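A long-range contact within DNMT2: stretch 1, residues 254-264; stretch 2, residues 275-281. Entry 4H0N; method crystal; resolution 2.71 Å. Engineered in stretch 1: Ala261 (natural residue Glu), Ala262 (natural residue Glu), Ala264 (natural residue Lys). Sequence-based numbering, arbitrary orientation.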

# COMPACT_ATOMS: atom_id res chain seq x y z
N GLU A 254 10.27 -27.93 -9.33
CA GLU A 254 10.66 -28.86 -10.38
C GLU A 254 9.43 -29.47 -11.05
O GLU A 254 9.39 -29.64 -12.27
CB GLU A 254 11.55 -29.96 -9.81
CG GLU A 254 12.43 -30.63 -10.85
CD GLU A 254 13.63 -31.32 -10.23
OE1 GLU A 254 14.52 -31.75 -10.99
OE2 GLU A 254 13.67 -31.44 -8.98
N VAL A 255 8.42 -29.77 -10.24
CA VAL A 255 7.16 -30.28 -10.76
C VAL A 255 6.47 -29.24 -11.64
O VAL A 255 5.93 -29.56 -12.70
CB VAL A 255 6.22 -30.72 -9.61
CG1 VAL A 255 4.85 -31.09 -10.14
CG2 VAL A 255 6.84 -31.90 -8.85
N VAL A 256 6.50 -27.98 -11.19
CA VAL A 256 5.92 -26.87 -11.94
C VAL A 256 6.55 -26.74 -13.33
O VAL A 256 5.86 -26.46 -14.31
CB VAL A 256 6.06 -25.53 -11.16
CG1 VAL A 256 5.61 -24.34 -12.01
CG2 VAL A 256 5.26 -25.58 -9.86
N GLN A 257 7.86 -26.98 -13.42
CA GLN A 257 8.58 -26.87 -14.68
C GLN A 257 8.23 -27.99 -15.67
O GLN A 257 8.15 -27.74 -16.88
CB GLN A 257 10.08 -26.86 -14.42
CG GLN A 257 10.56 -25.62 -13.71
CD GLN A 257 10.88 -24.50 -14.67
OE1 GLN A 257 10.38 -24.46 -15.80
NE2 GLN A 257 11.72 -23.57 -14.23
N LYS A 258 8.05 -29.20 -15.17
CA LYS A 258 7.69 -30.34 -16.01
C LYS A 258 6.34 -30.09 -16.67
O LYS A 258 6.15 -30.36 -17.86
CB LYS A 258 7.66 -31.62 -15.19
CG LYS A 258 7.67 -32.90 -16.03
CD LYS A 258 7.74 -34.14 -15.13
CE LYS A 258 8.37 -35.32 -15.86
NZ LYS A 258 8.32 -36.57 -15.04
N CYS A 259 5.40 -29.56 -15.89
CA CYS A 259 4.07 -29.25 -16.38
C CYS A 259 4.15 -28.21 -17.48
O CYS A 259 3.54 -28.36 -18.54
CB CYS A 259 3.18 -28.75 -15.25
SG CYS A 259 1.56 -28.16 -15.79
N TYR A 260 4.90 -27.15 -17.23
CA TYR A 260 5.10 -26.09 -18.21
C TYR A 260 5.68 -26.62 -19.51
O TYR A 260 5.32 -26.16 -20.59
CB TYR A 260 6.00 -24.99 -17.65
CG TYR A 260 5.25 -23.82 -17.05
CD1 TYR A 260 4.74 -22.81 -17.86
CD2 TYR A 260 5.06 -23.71 -15.68
CE1 TYR A 260 4.06 -21.74 -17.33
CE2 TYR A 260 4.38 -22.64 -15.14
CZ TYR A 260 3.88 -21.66 -15.96
OH TYR A 260 3.20 -20.59 -15.42
N ALA A 261 6.59 -27.59 -19.41
CA ALA A 261 7.20 -28.20 -20.58
C ALA A 261 6.19 -29.07 -21.33
O ALA A 261 6.09 -29.01 -22.55
CB ALA A 261 8.40 -29.03 -20.18
N ALA A 262 5.45 -29.88 -20.58
CA ALA A 262 4.45 -30.76 -21.17
C ALA A 262 3.32 -29.94 -21.80
O ALA A 262 2.74 -30.33 -22.81
CB ALA A 262 3.90 -31.72 -20.13
N ALA A 263 3.02 -28.79 -21.20
CA ALA A 263 1.99 -27.89 -21.73
C ALA A 263 2.50 -27.14 -22.95
O ALA A 263 1.71 -26.53 -23.68
CB ALA A 263 1.54 -26.92 -20.67
N ALA A 264 3.81 -27.16 -23.18
CA ALA A 264 4.40 -26.48 -24.32
C ALA A 264 4.18 -27.26 -25.62
O ALA A 264 4.19 -26.68 -26.70
CB ALA A 264 5.89 -26.24 -24.09
N GLU A 275 -5.68 -29.12 -18.28
CA GLU A 275 -5.68 -30.29 -17.40
C GLU A 275 -4.33 -30.46 -16.69
O GLU A 275 -4.28 -30.87 -15.53
CB GLU A 275 -6.04 -31.57 -18.16
CG GLU A 275 -4.98 -32.08 -19.13
CD GLU A 275 -4.89 -33.59 -19.17
OE1 GLU A 275 -5.21 -34.23 -18.15
OE2 GLU A 275 -4.49 -34.15 -20.22
N LEU A 276 -3.25 -30.12 -17.39
CA LEU A 276 -1.92 -30.21 -16.80
C LEU A 276 -1.73 -29.17 -15.70
O LEU A 276 -1.13 -29.44 -14.66
CB LEU A 276 -0.85 -30.06 -17.87
CG LEU A 276 -0.89 -31.10 -18.99
CD1 LEU A 276 0.31 -30.95 -19.91
CD2 LEU A 276 -0.95 -32.50 -18.41
N PHE A 277 -2.26 -27.97 -15.92
CA PHE A 277 -2.17 -26.90 -14.94
C PHE A 277 -3.18 -27.05 -13.81
O PHE A 277 -2.98 -26.52 -12.72
CB PHE A 277 -2.31 -25.53 -15.60
CG PHE A 277 -1.10 -25.11 -16.36
CD1 PHE A 277 0.01 -24.63 -15.70
CD2 PHE A 277 -1.06 -25.20 -17.74
CE1 PHE A 277 1.14 -24.25 -16.39
CE2 PHE A 277 0.06 -24.82 -18.44
CZ PHE A 277 1.17 -24.34 -17.76
N LYS A 278 -4.27 -27.75 -14.08
CA LYS A 278 -5.28 -28.03 -13.06
C LYS A 278 -4.68 -28.86 -11.93
O LYS A 278 -5.06 -28.70 -10.77
CB LYS A 278 -6.48 -28.75 -13.67
CG LYS A 278 -7.77 -27.95 -13.70
CD LYS A 278 -8.78 -28.50 -12.71
CE LYS A 278 -8.93 -30.01 -12.87
NZ LYS A 278 -10.04 -30.58 -12.06
N GLU A 279 -3.73 -29.72 -12.26
CA GLU A 279 -3.15 -30.65 -11.29
C GLU A 279 -1.90 -30.11 -10.60
O GLU A 279 -1.19 -30.85 -9.91
CB GLU A 279 -2.88 -32.02 -11.92
CG GLU A 279 -1.88 -32.03 -13.08
CD GLU A 279 -1.98 -33.28 -13.93
OE1 GLU A 279 -3.07 -33.55 -14.49
OE2 GLU A 279 -0.97 -34.01 -14.06
N LEU A 280 -1.64 -28.82 -10.79
CA LEU A 280 -0.58 -28.13 -10.06
C LEU A 280 -1.10 -27.52 -8.76
O LEU A 280 -0.32 -27.03 -7.95
CB LEU A 280 0.06 -27.04 -10.93
CG LEU A 280 1.24 -27.47 -11.81
CD1 LEU A 280 1.89 -26.27 -12.47
CD2 LEU A 280 2.25 -28.26 -10.98
N LYS A 281 -2.41 -27.56 -8.57
CA LYS A 281 -3.09 -26.93 -7.44
C LYS A 281 -2.69 -25.46 -7.16
O LYS A 281 -2.65 -25.02 -6.01
CB LYS A 281 -3.03 -27.82 -6.17
CG LYS A 281 -1.74 -27.71 -5.34
CD LYS A 281 -1.74 -28.65 -4.12
CE LYS A 281 -0.57 -29.52 -4.09
NZ LYS A 281 -0.83 -30.72 -3.20

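The thiol of Cys259 sits over the face of the Phe277 ring, its SG 4.0 Å from the centroid of that ring and only 15° off the ring normal, so that a polarizable sulfur rests on the aromatic π cloud. The same sulfur is the hub of the contact. Cys259 SG lies 3.7 Å from Leu276 CB, 3.8 Å from Leu280 CD1 and 3.9 Å from Phe277 CD1, and thus touches all three residues through which stretch 2 meets stretch 1. Cys259 SG also comes within 3.2 Å of Leu276 O, a close approach that is not a hydrogen bond; no hydrogen bond of any kind crosses between the stretches. The contact therefore rests on packing, with 413 Å² buried over both sides.

Cys259 can take this central place because its CA-to-CB bond points toward stretch 2, its chi1 is t (173°), and the backbones come close here: Cys259 CA and Leu276 CA are 6.1 Å apart. A small side chain spans so short a gap.

Phe277 also engages a second aromatic residue. Its edge is directed at the face of Tyr260, with ring centroids 5.0 Å apart and planes at 81°, close to a perpendicular arrangement; the nearest atoms are Tyr260 CZ and Phe277 CE1, at 3.8 Å. Such an edge-to-face pair sets the positively polarized ring hydrogens of one ring against the π electrons of the other. The CA-to-CB bond of Tyr260 points away from stretch 2, yet the end of its side chain comes nearer, with chi1 at -96°, between the standard wells. Its hydroxyl is hydrogen-bonded elsewhere in the structure. The CA-to-CB bond of Phe277 points sideways, and the residue likewise brings its end closer; it meets a third residue where Ala263 CB lies 3.4 Å from Phe277 CE2, a tight carbon-carbon approach oblique to the ring.

The CA-to-CB bond of Leu276 points toward stretch 1, and its m,t rotamer carries CD1 to the last part of that stretch. Leu276 CD1 is 3.7 Å from Ala262 CB and 3.7 Å from the backbone N of Ala263. Ala263 N already donates to Cys259 O at 2.7 Å, so the methyl group covers a satisfied backbone polar group. Ala262 is an engineered residue, Glu in the natural sequence, and what is seen here is simply its methyl group against the leucine.

Leu280 packs against the earlier turns of the helix. Past the helical part of stretch 2, it is held by a backbone hydrogen bond from Leu280 N to Phe277 O (3.3 Å), and its CA-to-CB bond points toward stretch 1. Leu280 CD1 lies 3.8 Å from Cys259 SG, and Leu280 CD2 lies 3.9 Å from Val255 CG1; both methyl carbons pack on Val256, with Leu280 CD2 4.2 Å from Val256 CG2 and Leu280 CD1 4.2 Å from Val256 CG1. The leucine as a whole thus spans one turn of the helix, whose i to i+4 bond from Cys259 N to Val255 O measures 3.2 Å.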